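PDB 4ECN: leucine-rich repeat protein from Bacteroides thetaiotaomicron, which is of unknown function but, as an extracellular leucine-rich repeat protein of a gut bacterium, probably binds other proteins. Local coordinates for residues Thr679-Glu684 with Thr701-Asn706; Asn707-Ile712 with Ile733-Asn738; Asp759-Cys764 with Gly782-Arg787; Arg796-Gly801 with Val821-Thr826; Gln810-Ser815 with Ile831-Asp836. All coordinates share one frame; numbering follows the deposited sequence.

Interaction 1: Thr679-Glu684 with Thr701-Asn706; sequences TLSYNE and TIILSN
Thr679 forms a parallel bridge with Ile703, and their side chains lie side by side on one face of the sheet, OG1 of Thr679 3.9 Å from CD1 of Ile703. That hydroxyl bonds to Gln396. Leu680 N then donates to Ile703 O at 2.7 Å. The Leu680 side chain leaves for the other face beside Leu704, its CB 3.7 Å from Leu704 CD2, and Leu692 of helix 690-694 packs against it there. At Ser681 the hydroxymethyl CB lies 3.4 Å from OG of Ser705. Tyr682 N donates to Ser705 O at 3.1 Å. The Tyr682 ring, with CG anti to its carbonyl carbon (chi1 -61°), lies flat on the carboxamide of Asn706: the planes differ by 9° and CB of Asn706 sits over the ring face, 3.7 Å from its centroid. Asn683 N bonds to Asn706 O at 3.3 Å, while its ND2 turns back to Leu680 O and also reaches Phe651 O, and its OD1 takes Ile656 N. Backbone bonding thus continues beyond the short strands, the consensus asparagine of the leucine-rich repeat satisfies carbonyls of the turn, and flat groups follow one another from turn to turn, Tyr653 stacking on Tyr682 and Phe737 touching Asn706.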
# COMPACT_ATOMS: atom_id res chain seq x y z
N THR A 679 -1.01 29.12 10.07
CA THR A 679 -1.35 29.37 8.68
C THR A 679 -2.75 29.91 8.62
O THR A 679 -3.70 29.23 9.01
CB THR A 679 -1.19 28.13 7.81
OG1 THR A 679 0.03 27.46 8.12
CG2 THR A 679 -1.33 28.45 6.32
N LEU A 680 -2.88 31.15 8.14
CA LEU A 680 -4.15 31.84 8.03
C LEU A 680 -4.30 32.44 6.64
O LEU A 680 -5.07 33.38 6.46
CB LEU A 680 -4.24 32.93 9.11
CG LEU A 680 -4.44 32.46 10.56
CD1 LEU A 680 -4.09 33.57 11.53
CD2 LEU A 680 -5.83 31.92 10.78
N SER A 681 -3.61 31.87 5.65
CA SER A 681 -3.67 32.32 4.26
C SER A 681 -5.00 31.88 3.64
O SER A 681 -5.58 30.90 4.10
CB SER A 681 -2.49 31.80 3.45
OG SER A 681 -2.43 30.39 3.52
N TYR A 682 -5.52 32.67 2.66
CA TYR A 682 -6.81 32.47 1.98
C TYR A 682 -7.91 32.47 3.01
O TYR A 682 -8.43 31.42 3.41
CB TYR A 682 -6.88 31.20 1.12
CG TYR A 682 -5.87 31.20 -0.01
CD1 TYR A 682 -4.57 30.73 0.20
CD2 TYR A 682 -6.20 31.66 -1.28
CE1 TYR A 682 -3.64 30.71 -0.83
CE2 TYR A 682 -5.28 31.63 -2.32
CZ TYR A 682 -4.00 31.14 -2.10
OH TYR A 682 -3.07 31.10 -3.11
N ASN A 683 -8.22 33.68 3.49
CA ASN A 683 -9.28 33.94 4.46
C ASN A 683 -9.88 35.29 4.13
O ASN A 683 -9.81 35.69 2.97
CB ASN A 683 -8.77 33.83 5.90
CG ASN A 683 -8.84 32.41 6.41
OD1 ASN A 683 -9.91 31.86 6.52
ND2 ASN A 683 -7.72 31.78 6.73
N GLU A 684 -10.51 35.95 5.08
CA GLU A 684 -11.14 37.24 4.82
C GLU A 684 -10.76 38.21 5.92
O GLU A 684 -11.55 39.09 6.29
CB GLU A 684 -12.66 37.07 4.70
CG GLU A 684 -13.10 36.19 3.54
CD GLU A 684 -14.59 35.97 3.44
OE1 GLU A 684 -15.35 36.97 3.47
OE2 GLU A 684 -15.00 34.80 3.29
N THR A 701 6.59 31.73 12.66
CA THR A 701 6.19 31.91 11.26
C THR A 701 4.69 32.21 11.25
O THR A 701 3.92 31.42 11.81
CB THR A 701 6.56 30.68 10.40
OG1 THR A 701 7.93 30.35 10.59
CG2 THR A 701 6.32 30.92 8.93
N ILE A 702 4.27 33.35 10.64
CA ILE A 702 2.85 33.71 10.54
C ILE A 702 2.54 33.81 9.06
O ILE A 702 3.18 34.60 8.37
CB ILE A 702 2.44 34.99 11.35
CG1 ILE A 702 0.92 35.18 11.43
CG2 ILE A 702 3.13 36.29 10.88
CD1 ILE A 702 0.27 34.34 12.35
N ILE A 703 1.61 32.97 8.55
CA ILE A 703 1.31 32.99 7.12
C ILE A 703 -0.08 33.64 6.97
O ILE A 703 -1.09 33.03 7.31
CB ILE A 703 1.44 31.59 6.43
CG1 ILE A 703 2.74 30.87 6.86
CG2 ILE A 703 1.38 31.72 4.91
CD1 ILE A 703 2.88 29.48 6.39
N LEU A 704 -0.09 34.91 6.52
CA LEU A 704 -1.31 35.71 6.34
C LEU A 704 -1.51 36.16 4.89
O LEU A 704 -2.17 37.18 4.67
CB LEU A 704 -1.26 36.95 7.24
CG LEU A 704 -1.50 36.72 8.73
CD1 LEU A 704 -0.94 37.87 9.56
CD2 LEU A 704 -2.97 36.42 9.03
N SER A 705 -0.98 35.38 3.91
CA SER A 705 -1.11 35.73 2.50
C SER A 705 -2.54 35.50 2.04
O SER A 705 -3.25 34.72 2.65
CB SER A 705 -0.12 34.95 1.63
OG SER A 705 -0.42 33.58 1.46
N ASN A 706 -2.98 36.21 1.00
CA ASN A 706 -4.30 36.12 0.38
C ASN A 706 -5.38 36.43 1.41
O ASN A 706 -6.16 35.56 1.81
CB ASN A 706 -4.53 34.77 -0.28
CG ASN A 706 -3.56 34.52 -1.40
OD1 ASN A 706 -2.45 33.99 -1.18
ND2 ASN A 706 -3.96 34.85 -2.62

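Interaction 2: Asn707-Ile712 with Ile733-Asn738; sequences NLMTSI and IDLRFN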
# COMPACT_ATOMS: atom_id res chain seq x y z
N ASN A 707 -5.38 37.69 1.85
CA ASN A 707 -6.33 38.25 2.81
C ASN A 707 -6.68 39.67 2.37
O ASN A 707 -6.27 40.08 1.27
CB ASN A 707 -5.81 38.18 4.23
CG ASN A 707 -6.08 36.82 4.82
OD1 ASN A 707 -7.23 36.45 5.07
ND2 ASN A 707 -5.04 36.02 5.03
N LEU A 708 -7.51 40.37 3.17
CA LEU A 708 -8.09 41.65 2.80
C LEU A 708 -7.60 42.86 3.62
O LEU A 708 -8.32 43.86 3.71
CB LEU A 708 -9.61 41.52 2.98
CG LEU A 708 -10.31 40.45 2.13
CD1 LEU A 708 -11.70 40.20 2.63
CD2 LEU A 708 -10.30 40.80 0.65
N MSE A 709 -6.38 42.80 4.16
CA MSE A 709 -5.81 43.88 4.97
C MSE A 709 -5.36 45.05 4.11
O MSE A 709 -4.72 44.82 3.09
CB MSE A 709 -4.63 43.35 5.80
CG MSE A 709 -5.08 42.44 6.94
SE MSE A 709 -3.57 41.65 7.85
CE MSE A 709 -3.57 39.96 6.95
N THR A 710 -5.67 46.28 4.51
CA THR A 710 -5.27 47.48 3.75
C THR A 710 -4.14 48.27 4.47
O THR A 710 -3.57 49.21 3.90
CB THR A 710 -6.47 48.39 3.51
OG1 THR A 710 -6.98 48.83 4.77
CG2 THR A 710 -7.54 47.72 2.67
N SER A 711 -3.85 47.88 5.73
CA SER A 711 -2.81 48.48 6.56
C SER A 711 -2.62 47.69 7.82
O SER A 711 -3.56 47.03 8.27
CB SER A 711 -3.14 49.92 6.92
OG SER A 711 -4.30 50.01 7.73
N ILE A 712 -1.43 47.78 8.41
CA ILE A 712 -1.10 47.17 9.70
C ILE A 712 -0.62 48.35 10.56
O ILE A 712 0.57 48.67 10.57
CB ILE A 712 -0.11 45.97 9.63
CG1 ILE A 712 -0.58 44.91 8.59
CG2 ILE A 712 0.05 45.37 11.02
CD1 ILE A 712 0.19 43.58 8.52
N ILE A 733 7.34 36.34 8.07
CA ILE A 733 6.02 36.97 7.88
C ILE A 733 5.65 36.93 6.37
O ILE A 733 6.34 37.55 5.56
CB ILE A 733 5.95 38.42 8.44
CG1 ILE A 733 6.47 38.55 9.88
CG2 ILE A 733 4.54 38.94 8.35
CD1 ILE A 733 6.64 39.98 10.37
N ASP A 734 4.56 36.21 6.00
CA ASP A 734 4.08 36.16 4.61
C ASP A 734 2.78 36.97 4.49
O ASP A 734 1.73 36.57 5.00
CB ASP A 734 3.90 34.71 4.11
CG ASP A 734 3.69 34.57 2.60
OD1 ASP A 734 3.68 35.60 1.90
OD2 ASP A 734 3.50 33.43 2.14
N LEU A 735 2.87 38.14 3.88
CA LEU A 735 1.74 39.06 3.77
C LEU A 735 1.40 39.34 2.33
O LEU A 735 0.64 40.27 2.08
CB LEU A 735 2.03 40.36 4.53
CG LEU A 735 1.83 40.29 6.06
CD1 LEU A 735 2.51 41.42 6.73
CD2 LEU A 735 0.36 40.32 6.44
N ARG A 736 1.85 38.48 1.39
CA ARG A 736 1.52 38.61 -0.03
C ARG A 736 0.05 38.55 -0.31
O ARG A 736 -0.66 37.86 0.41
CB ARG A 736 2.15 37.50 -0.85
CG ARG A 736 3.63 37.57 -1.09
CD ARG A 736 3.99 36.35 -1.87
NE ARG A 736 3.52 35.15 -1.17
CZ ARG A 736 3.02 34.08 -1.77
NH1 ARG A 736 2.93 34.04 -3.09
NH2 ARG A 736 2.62 33.03 -1.05
N PHE A 737 -0.40 39.21 -1.39
CA PHE A 737 -1.79 39.21 -1.84
C PHE A 737 -2.72 39.72 -0.75
O PHE A 737 -3.62 39.03 -0.29
CB PHE A 737 -2.23 37.81 -2.32
CG PHE A 737 -1.44 37.35 -3.52
CD1 PHE A 737 -1.74 37.82 -4.80
CD2 PHE A 737 -0.37 36.48 -3.38
CE1 PHE A 737 -0.99 37.41 -5.90
CE2 PHE A 737 0.36 36.06 -4.49
CZ PHE A 737 0.05 36.54 -5.74
N ASN A 738 -2.49 40.96 -0.37
CA ASN A 738 -3.35 41.75 0.51
C ASN A 738 -3.58 43.07 -0.21
O ASN A 738 -3.34 43.15 -1.43
CB ASN A 738 -2.77 41.92 1.92
CG ASN A 738 -2.99 40.73 2.82
OD1 ASN A 738 -3.93 40.71 3.61
ND2 ASN A 738 -2.13 39.72 2.70
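Asn738, whose carboxamide lodges against Asn707 and Met709, has its ND2 gripped by carbonyl oxygens: Leu735 O at 2.9 Å, Leu704 O of the preceding turn, and weakly Arg736 O. The bond to Leu735 O comes from above the carbonyl plane, not along a lone pair. The other end of the amide crosses the contact. OD1 receives Met709 N at 3.3 Å, in the carbonyl plane and on a lone pair, with CB of Asn707 packed 3.2 Å from the same OD1. One backbone bond runs beside it, Asn707 N to Phe737 O at 3.1 Å, while the Asn707 amide faces backward to Leu680 O, Leu704 O and Ile685 N. The apolar half is built round Leu735. Met709, a selenomethionine bent at chi3 (-97°), crosses it at about a right angle, so that its CE comes 4.0 Å from Leu735 CD2. Ile712 meets Leu735 tip to tip, CD1 to CD1, at 3.6 Å. Replacing Asn738 by a leucine would probably leave Met709 N without its mate and take one of the donors from Leu735 O and from Leu704 O. As the consensus asparagine of a leucine-rich repeat, this residue uses both ends of one flat amide, donor toward the strand side and acceptor toward the preceding loop, 707-712, to pay for backbone polarity buried beside an aliphatic cluster.

Interaction 3: Asp759-Cys764 with Gly782-Arg787; sequences DVSYNC and GIRHQR
Tyr762 and His785 make the aromatic part of this contact, an offset stack with ring centroids 4.5 Å apart and planes 17° from parallel. CB of His785 lies over the Tyr762 ring, 3.7 Å from its centroid. The opposite face of the imidazole carries NH2 of Arg787, and the Phe737 ring also stacks with Tyr762. An alanine in place of Tyr762 would probably uncover one face of His785 and leave its ring freer to turn.

Backbone bonds run in parallel fashion: Val760 N to Gly782 O at 2.7 Å, Tyr762 N to Arg784 O at 2.9 Å, and Arg787 N to Asn763 O at 3.0 Å. Side-chain bonds fill the intervals. Ser761 OG, held anti to its carbonyl carbon (chi1 -64°), accepts Arg784 N at 2.9 Å and gives its own proton to a syn lone pair of Asp759 OD1, which also takes Ser761 N in an Asx turn. Gln786, bent at chi2, brings NE2 to Val760 O at 3.2 Å, while ND2 of Asn763 reaches that oxygen from the other face of its plane; Gln786 OE1 accepts Phe765 N.

Apolar contact is slight, CG2 of Val760 lying beside CB of Ile783. Both segments leave neighbouring strands, 757-759 and 780-782, of a parallel sheet; Leu403 and Leu404 of helix 402-409 press on Asp759, and strand 810-812 follows next across the sheet.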
# COMPACT_ATOMS: atom_id res chain seq x y z
N ASP A 759 7.70 38.90 3.11
CA ASP A 759 7.22 39.07 1.75
C ASP A 759 5.90 39.86 1.74
O ASP A 759 4.90 39.40 2.30
CB ASP A 759 7.06 37.71 1.04
CG ASP A 759 7.09 37.77 -0.48
OD1 ASP A 759 6.84 38.86 -1.05
OD2 ASP A 759 7.33 36.72 -1.11
N VAL A 760 5.94 41.07 1.16
CA VAL A 760 4.79 41.95 1.02
C VAL A 760 4.47 42.14 -0.48
O VAL A 760 3.86 43.15 -0.85
CB VAL A 760 4.91 43.31 1.75
CG1 VAL A 760 4.66 43.15 3.24
CG2 VAL A 760 6.25 44.00 1.50
N SER A 761 4.85 41.13 -1.33
CA SER A 761 4.57 41.17 -2.76
C SER A 761 3.08 41.13 -3.02
O SER A 761 2.35 40.49 -2.26
CB SER A 761 5.26 40.02 -3.49
OG SER A 761 6.66 40.16 -3.38
N TYR A 762 2.63 41.82 -4.10
CA TYR A 762 1.22 41.90 -4.51
C TYR A 762 0.43 42.57 -3.39
O TYR A 762 -0.29 41.92 -2.64
CB TYR A 762 0.65 40.51 -4.88
CG TYR A 762 1.34 39.87 -6.07
CD1 TYR A 762 2.49 39.10 -5.90
CD2 TYR A 762 0.82 39.99 -7.35
CE1 TYR A 762 3.12 38.50 -6.99
CE2 TYR A 762 1.44 39.38 -8.44
CZ TYR A 762 2.60 38.65 -8.26
OH TYR A 762 3.22 38.07 -9.35
N ASN A 763 0.68 43.86 -3.23
CA ASN A 763 0.06 44.73 -2.24
C ASN A 763 -0.10 46.09 -2.88
O ASN A 763 0.04 46.20 -4.11
CB ASN A 763 0.85 44.76 -0.92
CG ASN A 763 0.40 43.70 0.06
OD1 ASN A 763 -0.67 43.78 0.64
ND2 ASN A 763 1.21 42.67 0.27
N CYS A 764 -0.41 47.12 -2.07
CA CYS A 764 -0.66 48.45 -2.61
C CYS A 764 0.28 49.47 -1.98
O CYS A 764 -0.16 50.55 -1.57
CB CYS A 764 -2.11 48.83 -2.39
SG CYS A 764 -3.28 47.56 -2.94
N GLY A 782 10.80 40.82 0.16
CA GLY A 782 10.10 40.88 -1.12
C GLY A 782 8.96 41.88 -1.12
O GLY A 782 8.17 41.94 -0.18
N ILE A 783 8.89 42.70 -2.18
CA ILE A 783 7.88 43.73 -2.39
C ILE A 783 7.64 43.79 -3.92
O ILE A 783 7.61 44.85 -4.53
CB ILE A 783 8.31 45.08 -1.74
CG1 ILE A 783 7.18 46.14 -1.79
CG2 ILE A 783 9.64 45.60 -2.31
CD1 ILE A 783 7.34 47.31 -0.94
N ARG A 784 7.47 42.63 -4.55
CA ARG A 784 7.20 42.55 -5.99
C ARG A 784 5.78 43.00 -6.34
O ARG A 784 4.89 42.89 -5.50
CB ARG A 784 7.38 41.11 -6.47
CG ARG A 784 8.78 40.75 -6.98
CD ARG A 784 8.80 39.41 -7.70
NE ARG A 784 7.74 39.29 -8.70
CZ ARG A 784 7.87 39.54 -10.00
NH1 ARG A 784 9.05 39.90 -10.51
NH2 ARG A 784 6.83 39.42 -10.82
N HIS A 785 5.57 43.47 -7.57
CA HIS A 785 4.25 43.73 -8.17
C HIS A 785 3.25 44.56 -7.30
O HIS A 785 2.16 44.08 -7.00
CB HIS A 785 3.62 42.35 -8.45
CG HIS A 785 2.69 42.31 -9.60
ND1 HIS A 785 1.41 42.79 -9.50
CD2 HIS A 785 2.87 41.77 -10.83
CE1 HIS A 785 0.85 42.58 -10.68
NE2 HIS A 785 1.69 41.96 -11.52
N GLN A 786 3.59 45.80 -6.97
CA GLN A 786 2.70 46.69 -6.21
C GLN A 786 1.75 47.38 -7.17
O GLN A 786 2.19 47.99 -8.16
CB GLN A 786 3.47 47.73 -5.39
CG GLN A 786 4.48 47.17 -4.41
CD GLN A 786 3.84 46.23 -3.45
OE1 GLN A 786 2.93 46.58 -2.71
NE2 GLN A 786 4.29 44.99 -3.46
N ARG A 787 0.45 47.27 -6.90
CA ARG A 787 -0.56 47.90 -7.75
C ARG A 787 -1.64 48.52 -6.93
O ARG A 787 -1.86 48.07 -5.81
CB ARG A 787 -1.22 46.88 -8.71
CG ARG A 787 -0.31 46.09 -9.65
CD ARG A 787 0.30 46.93 -10.74
NE ARG A 787 1.10 46.07 -11.61
CZ ARG A 787 2.40 45.85 -11.45
NH1 ARG A 787 3.07 46.45 -10.47
NH2 ARG A 787 3.04 45.03 -12.27

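Interaction 4: Arg796-Gly801 with Val821-Thr826; sequences RQWPTG and VDEKLT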
# COMPACT_ATOMS: atom_id res chain seq x y z
N ARG A 796 7.57 53.46 -7.36
CA ARG A 796 8.60 54.08 -8.20
C ARG A 796 9.93 54.37 -7.47
O ARG A 796 10.96 54.55 -8.14
CB ARG A 796 8.11 55.43 -8.77
CG ARG A 796 6.94 55.36 -9.70
CD ARG A 796 6.92 56.62 -10.54
NE ARG A 796 5.86 57.58 -10.21
CZ ARG A 796 4.63 57.54 -10.71
NH1 ARG A 796 4.25 56.55 -11.51
NH2 ARG A 796 3.74 58.48 -10.39
N GLN A 797 9.91 54.53 -6.15
CA GLN A 797 11.15 54.94 -5.50
C GLN A 797 11.89 53.72 -4.91
O GLN A 797 11.30 52.88 -4.23
CB GLN A 797 10.90 56.02 -4.42
CG GLN A 797 12.15 56.60 -3.74
CD GLN A 797 13.24 57.07 -4.67
OE1 GLN A 797 12.99 57.65 -5.73
NE2 GLN A 797 14.49 56.83 -4.29
N TRP A 798 13.20 53.65 -5.21
CA TRP A 798 14.10 52.62 -4.71
C TRP A 798 14.34 52.88 -3.23
O TRP A 798 14.42 54.06 -2.87
CB TRP A 798 15.39 52.68 -5.53
CG TRP A 798 16.54 51.92 -4.96
CD1 TRP A 798 17.52 52.40 -4.15
CD2 TRP A 798 16.86 50.54 -5.19
NE1 TRP A 798 18.41 51.41 -3.83
CE2 TRP A 798 18.03 50.25 -4.45
CE3 TRP A 798 16.25 49.50 -5.92
CZ2 TRP A 798 18.61 48.97 -4.44
CZ3 TRP A 798 16.84 48.24 -5.92
CH2 TRP A 798 18.01 47.99 -5.19
N PRO A 799 14.45 51.84 -2.35
CA PRO A 799 14.66 52.10 -0.92
C PRO A 799 16.13 52.44 -0.61
O PRO A 799 16.89 51.59 -0.14
CB PRO A 799 14.24 50.79 -0.26
CG PRO A 799 14.51 49.78 -1.28
CD PRO A 799 14.34 50.39 -2.62
N THR A 800 16.51 53.71 -0.84
CA THR A 800 17.86 54.23 -0.67
C THR A 800 18.31 54.00 0.79
O THR A 800 17.65 54.47 1.72
CB THR A 800 17.92 55.71 -1.08
OG1 THR A 800 17.33 55.87 -2.38
CG2 THR A 800 19.32 56.25 -1.10
N GLY A 801 19.42 53.27 0.93
CA GLY A 801 20.05 52.88 2.19
C GLY A 801 19.98 51.38 2.44
O GLY A 801 20.63 50.88 3.36
N VAL A 821 18.33 54.60 -9.51
CA VAL A 821 18.95 53.97 -8.34
C VAL A 821 20.39 54.53 -8.23
O VAL A 821 21.24 54.23 -9.08
CB VAL A 821 18.93 52.44 -8.42
CG1 VAL A 821 19.61 51.83 -7.20
CG2 VAL A 821 17.51 51.91 -8.57
N ASP A 822 20.64 55.34 -7.19
CA ASP A 822 21.95 55.96 -6.98
C ASP A 822 22.85 55.11 -6.06
O ASP A 822 24.07 55.33 -6.07
CB ASP A 822 21.81 57.38 -6.41
CG ASP A 822 21.35 58.42 -7.43
OD1 ASP A 822 21.75 58.32 -8.62
OD2 ASP A 822 20.62 59.36 -7.03
N GLU A 823 22.29 54.15 -5.30
CA GLU A 823 23.09 53.28 -4.44
C GLU A 823 24.06 52.40 -5.23
O GLU A 823 23.70 51.84 -6.28
CB GLU A 823 22.22 52.35 -3.58
CG GLU A 823 21.44 53.02 -2.49
CD GLU A 823 20.98 52.03 -1.45
OE1 GLU A 823 21.78 51.70 -0.55
OE2 GLU A 823 19.81 51.59 -1.53
N LYS A 824 25.27 52.25 -4.69
CA LYS A 824 26.29 51.33 -5.19
C LYS A 824 25.93 49.96 -4.62
O LYS A 824 25.81 49.82 -3.39
CB LYS A 824 27.70 51.84 -4.79
CG LYS A 824 28.88 51.01 -5.29
CD LYS A 824 30.23 51.48 -4.68
CE LYS A 824 31.41 50.69 -5.21
NZ LYS A 824 32.68 50.99 -4.51
N LEU A 825 25.64 48.99 -5.49
CA LEU A 825 25.23 47.66 -5.04
C LEU A 825 26.36 46.97 -4.33
O LEU A 825 27.53 47.14 -4.69
CB LEU A 825 24.73 46.75 -6.18
CG LEU A 825 23.47 47.17 -6.90
CD1 LEU A 825 23.18 46.22 -8.04
CD2 LEU A 825 22.27 47.26 -5.96
N THR A 826 26.00 46.22 -3.29
CA THR A 826 26.99 45.50 -2.50
C THR A 826 27.06 44.06 -3.00
O THR A 826 26.05 43.54 -3.50
CB THR A 826 26.67 45.59 -1.00
OG1 THR A 826 25.38 45.01 -0.71
CG2 THR A 826 26.78 47.01 -0.46
O HOH W 1 19.56 55.44 -4.81
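Trp798 and Val821 form the close-packed part of this contact. CG1 of Val821 sits over the five-membered ring, 3.5 Å from its centroid and 7° off the normal, and CD of Pro799 covers the opposite face of the indole. With CG anti to the backbone N (chi1 166°), the tryptophan reaches across so that NE1 meets Glu823 OE2 at 2.7 Å. The indole N-H comes to OE2 from its anti side, tilted out of the carboxylate plane, and the ring and carboxylate planes are 64° apart. OE2 also takes a weak bond from Gly801 N at 3.0 Å and another weak one from Ile802 N, while OE1 bonds to Thr803 OG1. Contact thins toward the surface: CG2 of Thr800 merely brushes CG of Glu823 at 4.1 Å. There a water accepts from Asp822 N at 2.6 Å and is weakly linked to Thr800 OG1. The carboxylate thus gathers N-H and hydroxyl groups from the opposite loop, a bond pattern that would probably stabilise its negative charge beside a largely buried indole.

Interaction 5: Gln810-Ser815 with Ile831-Asp836; sequences QLQIGS and ILDIAD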
# COMPACT_ATOMS: atom_id res chain seq x y z
N GLN A 810 18.73 38.49 -0.24
CA GLN A 810 17.80 38.55 -1.35
C GLN A 810 16.80 39.71 -1.22
O GLN A 810 16.22 39.94 -0.15
CB GLN A 810 17.03 37.23 -1.46
CG GLN A 810 16.25 37.10 -2.76
CD GLN A 810 15.76 35.72 -3.08
OE1 GLN A 810 15.99 34.76 -2.35
NE2 GLN A 810 15.04 35.60 -4.19
N LEU A 811 16.59 40.41 -2.33
CA LEU A 811 15.62 41.48 -2.50
C LEU A 811 14.84 41.25 -3.78
O LEU A 811 15.44 40.97 -4.83
CB LEU A 811 16.29 42.85 -2.53
CG LEU A 811 15.37 44.05 -2.79
CD1 LEU A 811 14.29 44.19 -1.72
CD2 LEU A 811 16.17 45.33 -2.86
N GLN A 812 13.50 41.37 -3.71
CA GLN A 812 12.62 41.26 -4.87
C GLN A 812 11.81 42.53 -4.97
O GLN A 812 10.97 42.80 -4.11
CB GLN A 812 11.74 40.02 -4.83
CG GLN A 812 12.52 38.74 -5.02
CD GLN A 812 11.66 37.52 -5.03
OE1 GLN A 812 10.55 37.49 -4.49
NE2 GLN A 812 12.18 36.45 -5.61
N ILE A 813 12.14 43.35 -5.99
CA ILE A 813 11.51 44.64 -6.26
C ILE A 813 11.04 44.64 -7.74
O ILE A 813 10.65 45.69 -8.27
CB ILE A 813 12.49 45.78 -5.90
CG1 ILE A 813 11.76 47.13 -5.77
CG2 ILE A 813 13.73 45.82 -6.81
CD1 ILE A 813 12.46 48.14 -4.97
N GLY A 814 11.04 43.46 -8.35
CA GLY A 814 10.62 43.30 -9.74
C GLY A 814 9.14 43.57 -9.94
O GLY A 814 8.35 43.47 -9.00
N SER A 815 8.77 43.89 -11.19
CA SER A 815 7.41 44.17 -11.68
C SER A 815 6.79 45.36 -10.94
O SER A 815 5.65 45.31 -10.51
CB SER A 815 6.51 42.93 -11.56
OG SER A 815 5.33 43.07 -12.33
N ILE A 831 21.43 38.35 -4.40
CA ILE A 831 20.25 37.84 -5.14
C ILE A 831 19.30 39.02 -5.34
O ILE A 831 18.55 39.33 -4.43
CB ILE A 831 19.53 36.64 -4.51
CG1 ILE A 831 20.50 35.56 -4.01
CG2 ILE A 831 18.52 36.06 -5.51
CD1 ILE A 831 19.90 34.53 -3.16
N LEU A 832 19.35 39.68 -6.52
CA LEU A 832 18.53 40.87 -6.74
C LEU A 832 17.62 40.74 -7.95
O LEU A 832 18.11 40.50 -9.05
CB LEU A 832 19.45 42.10 -6.93
CG LEU A 832 18.78 43.47 -7.02
CD1 LEU A 832 18.20 43.88 -5.69
CD2 LEU A 832 19.78 44.53 -7.44
N ASP A 833 16.30 40.95 -7.75
CA ASP A 833 15.29 40.91 -8.82
C ASP A 833 14.82 42.33 -9.11
O ASP A 833 14.11 42.94 -8.30
CB ASP A 833 14.11 39.99 -8.47
CG ASP A 833 12.85 40.15 -9.32
OD1 ASP A 833 12.97 40.31 -10.56
OD2 ASP A 833 11.74 40.06 -8.76
N ILE A 834 15.26 42.86 -10.25
CA ILE A 834 14.87 44.20 -10.66
C ILE A 834 14.17 44.13 -12.03
O ILE A 834 13.90 45.17 -12.63
CB ILE A 834 16.07 45.17 -10.67
CG1 ILE A 834 17.20 44.72 -11.64
CG2 ILE A 834 16.58 45.42 -9.25
CD1 ILE A 834 18.15 45.88 -12.02
N ALA A 835 13.83 42.89 -12.49
CA ALA A 835 13.15 42.68 -13.77
C ALA A 835 11.74 43.23 -13.76
O ALA A 835 11.10 43.31 -12.71
CB ALA A 835 13.12 41.21 -14.11
N ASP A 836 11.28 43.65 -14.94
CA ASP A 836 9.96 44.19 -15.20
C ASP A 836 9.81 45.58 -14.51
O ASP A 836 8.75 45.88 -13.96
CB ASP A 836 8.87 43.18 -14.77
CG ASP A 836 7.47 43.41 -15.33
OD1 ASP A 836 7.27 44.44 -16.04
OD2 ASP A 836 6.57 42.56 -15.07
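Gln810 slants across Ile831 on one face of the parallel sheet, extended beyond CG, which stands anti to its backbone N (chi1 -168°). Its CB lies 4.0 Å from CB of Ile831. Next, CG passes 3.7 Å from CG2 of the same isoleucine, and CD keeps a like distance to that methyl. At the tip, NE2 stays 3.8 Å from Ile831 CG2, whereas OE1 approaches CD1 of Ile831 and takes its bond from Arg410 NH2. Leu811 and Leu832 point to the other face, lying side by side with CD2 of the first 3.8 Å from CD1 of the second.

This alternation is that of a leucine-rich repeat solenoid, in which leucines fill the interior and the residues between them line the concave sheet face, here overlaid by Leu403 of helix 402-409. Strands 810-812 and 831-833 run 4° from parallel. Their bonds alternate: Leu811 N to Ile831 O, Asp833 N to Leu811 O at 3.0 Å, and Ile813 N to Asp833 O.

Past the strands, CG2 of Ile813 touches CG2 of Ile834 in the interior. Ser815 N bonds to Ala835 O at 2.8 Å. Its hydroxyl donates to Asp836 OD2 at 3.1 Å, arriving from above the carboxylate plane, while Asp836 OD1 forms a salt bridge with Arg793. Asp833 OD2 is likewise paired, with Arg784 of the preceding turn.

From the N terminus, interaction 1 closes a loop that contains helix 690-694 and joins strands 675-679 and 701-703. Interaction 2 begins at the next residue and closes the following turn onto strand 732-734, touching interaction 1 through Leu704 and Asp734. Interaction 3 closes the turn between strands 757-759 and 780-782 and meets interaction 2 through Leu735 and Asp759. These three stand in series. Interactions 4 and 5 cross, their segments alternating along the chain: 810-815 with 831-836 pairs two sheet strands, whereas 796-801 with 821-826 joins the loops leading into them. Trp798 meets Leu811 and Ile813, tying the loop side to the sheet.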